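Local coordinates for nitrogen regulatory protein P-II (Thiomonas intermedia, PDB 5DRK) that binds adenine nucleotides such as ADP and AMP and, like other members of the P-II family, probably regulates the activity of partner proteins, at residues I15-H20 with D61-I66. Numbering follows the deposited sequence.
Sequences ILEGAH and DALIMI. With ADP (adenosine-5'-diphosphate), chain E.
L16 and I64 face each other as an antiparallel hydrogen-bonded pair. L16 N donates to I64 O at 3.2 Å, and the return bond from I64 N to L16 O, 3.0 Å long, is nearly straight at 170°. Packing is tight around this pair. With chi1 at 39° the L16 side chain is swung back over its own backbone, which brings the CD1 branch to 3.7 Å from I64 CG1. On the ADP-bearing face, I15 CG1 meets M65 CG at 3.9 Å, the two side chains crossing obliquely. I15 CG2 is 3.9 Å from ADP O2', and L63 CD1 comes to 3.3 Å from the same hydroxyl oxygen, so both side chains border the ribose. An alanine in place of I15 would probably take away one of the apolar neighbours of M65 and thin the cover over the ribose O2'. G18 is also closely packed: having no side chain, it lets A62 O come up to G18 N, although the bond is weak, bent to 127°. The loose side lies beyond, where exposed A19 merely brings CB to 4.1 Å from D61 OD1. In the P-II fold this pairing joins the end of strand 7-17 to the start of strand 63-70, inside an antiparallel sheet. L16, I64 and I66 rest on helix 21-31, strand 36-45 flanks L63 and M65, and T37 of the second subunit packs on I15.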
# COMPACT_ATOMS: atom_id res chain seq x y z
N ILE B 15 3.03 5.34 8.18
CA ILE B 15 4.46 5.21 8.07
C ILE B 15 5.20 5.92 9.18
O ILE B 15 5.01 7.07 9.38
CB ILE B 15 4.89 5.70 6.69
CG1 ILE B 15 4.14 4.95 5.61
CG2 ILE B 15 6.37 5.59 6.50
CD1 ILE B 15 4.39 5.47 4.21
N LEU B 16 6.03 5.20 9.90
CA LEU B 16 6.80 5.71 11.03
C LEU B 16 8.01 4.88 11.42
O LEU B 16 8.19 3.80 10.95
CB LEU B 16 5.92 5.89 12.27
CG LEU B 16 4.82 4.92 12.68
CD1 LEU B 16 4.89 3.54 12.06
CD2 LEU B 16 4.56 4.83 14.16
N GLU B 17 8.84 5.41 12.28
CA GLU B 17 10.00 4.70 12.74
C GLU B 17 9.59 3.47 13.51
O GLU B 17 8.68 3.48 14.27
CB GLU B 17 10.92 5.60 13.55
CG GLU B 17 11.68 6.63 12.74
CD GLU B 17 12.14 7.79 13.59
OE1 GLU B 17 11.32 8.55 14.04
OE2 GLU B 17 13.32 7.93 13.82
N GLY B 18 10.28 2.38 13.28
CA GLY B 18 9.96 1.11 13.89
C GLY B 18 9.98 1.09 15.40
O GLY B 18 9.28 0.28 16.00
N ALA B 19 10.77 1.95 16.03
CA ALA B 19 10.85 1.99 17.49
C ALA B 19 9.51 2.40 18.11
O ALA B 19 9.27 2.14 19.29
CB ALA B 19 11.97 2.93 17.96
N HIS B 20 8.66 3.03 17.32
CA HIS B 20 7.36 3.47 17.79
C HIS B 20 6.22 2.55 17.39
O HIS B 20 5.06 2.95 17.43
CB HIS B 20 7.08 4.87 17.26
CG HIS B 20 8.05 5.88 17.78
ND1 HIS B 20 8.22 6.10 19.14
CD2 HIS B 20 8.92 6.70 17.15
CE1 HIS B 20 9.15 7.02 19.31
NE2 HIS B 20 9.59 7.41 18.13
N ASP B 61 14.17 -0.98 14.09
CA ASP B 61 14.42 0.44 14.16
C ASP B 61 14.15 1.10 12.80
O ASP B 61 13.86 2.25 12.74
CB ASP B 61 15.81 0.75 14.68
CG ASP B 61 15.89 0.84 16.20
OD1 ASP B 61 14.98 0.43 16.91
OD2 ASP B 61 16.89 1.32 16.70
N ALA B 62 14.23 0.34 11.71
CA ALA B 62 13.94 0.84 10.35
C ALA B 62 12.49 1.36 10.26
O ALA B 62 11.66 0.97 11.08
CB ALA B 62 14.17 -0.25 9.30
N LEU B 63 12.21 2.22 9.28
CA LEU B 63 10.83 2.62 9.01
C LEU B 63 9.95 1.40 8.78
O LEU B 63 10.42 0.40 8.23
CB LEU B 63 10.73 3.51 7.75
CG LEU B 63 11.10 4.99 7.79
CD1 LEU B 63 10.94 5.58 6.38
CD2 LEU B 63 10.27 5.75 8.82
N ILE B 64 8.68 1.49 9.18
CA ILE B 64 7.69 0.48 8.81
C ILE B 64 6.42 1.15 8.27
O ILE B 64 6.19 2.34 8.49
CB ILE B 64 7.30 -0.43 10.01
CG1 ILE B 64 6.55 0.37 11.09
CG2 ILE B 64 8.52 -1.09 10.62
CD1 ILE B 64 6.07 -0.46 12.25
N MET B 65 5.60 0.37 7.57
CA MET B 65 4.30 0.84 7.18
C MET B 65 3.25 -0.12 7.74
O MET B 65 3.30 -1.34 7.54
CB MET B 65 4.19 0.95 5.65
CG MET B 65 2.78 1.29 5.19
SD MET B 65 2.67 1.65 3.43
CE MET B 65 2.68 0.01 2.73
N ILE B 66 2.30 0.46 8.47
CA ILE B 66 1.20 -0.29 9.04
C ILE B 66 -0.03 -0.08 8.17
O ILE B 66 -0.47 1.05 7.97
CB ILE B 66 0.91 0.16 10.51
CG1 ILE B 66 2.17 -0.02 11.38
CG2 ILE B 66 -0.32 -0.57 11.08
CD1 ILE B 66 2.01 0.42 12.84
PB ADP E . 11.63 14.12 8.77
O1B ADP E . 13.00 13.60 8.76
O2B ADP E . 11.44 15.34 7.92
O3B ADP E . 11.06 14.38 10.11
PA ADP E . 9.19 13.07 7.56
O1A ADP E . 8.96 14.15 6.60
O2A ADP E . 8.26 12.93 8.69
O3A ADP E . 10.68 12.98 8.12
O5' ADP E . 9.09 11.74 6.75
C5' ADP E . 9.52 10.53 7.31
C4' ADP E . 9.17 9.39 6.40
O4' ADP E . 7.84 9.43 6.02
C3' ADP E . 9.91 9.41 5.10
O3' ADP E . 11.16 8.77 5.20
C2' ADP E . 9.00 8.69 4.17
O2' ADP E . 9.09 7.29 4.23
C1' ADP E . 7.66 9.03 4.69
N9 ADP E . 7.17 10.11 3.84
C8 ADP E . 7.27 11.41 4.07
N7 ADP E . 6.70 12.09 3.09
C5 ADP E . 6.24 11.24 2.22
C6 ADP E . 5.52 11.29 0.95
N6 ADP E . 5.19 12.46 0.40
N1 ADP E . 5.22 10.14 0.36
C2 ADP E . 5.53 8.98 0.88
N3 ADP E . 6.17 8.85 2.01
C4 ADP E . 6.55 9.92 2.71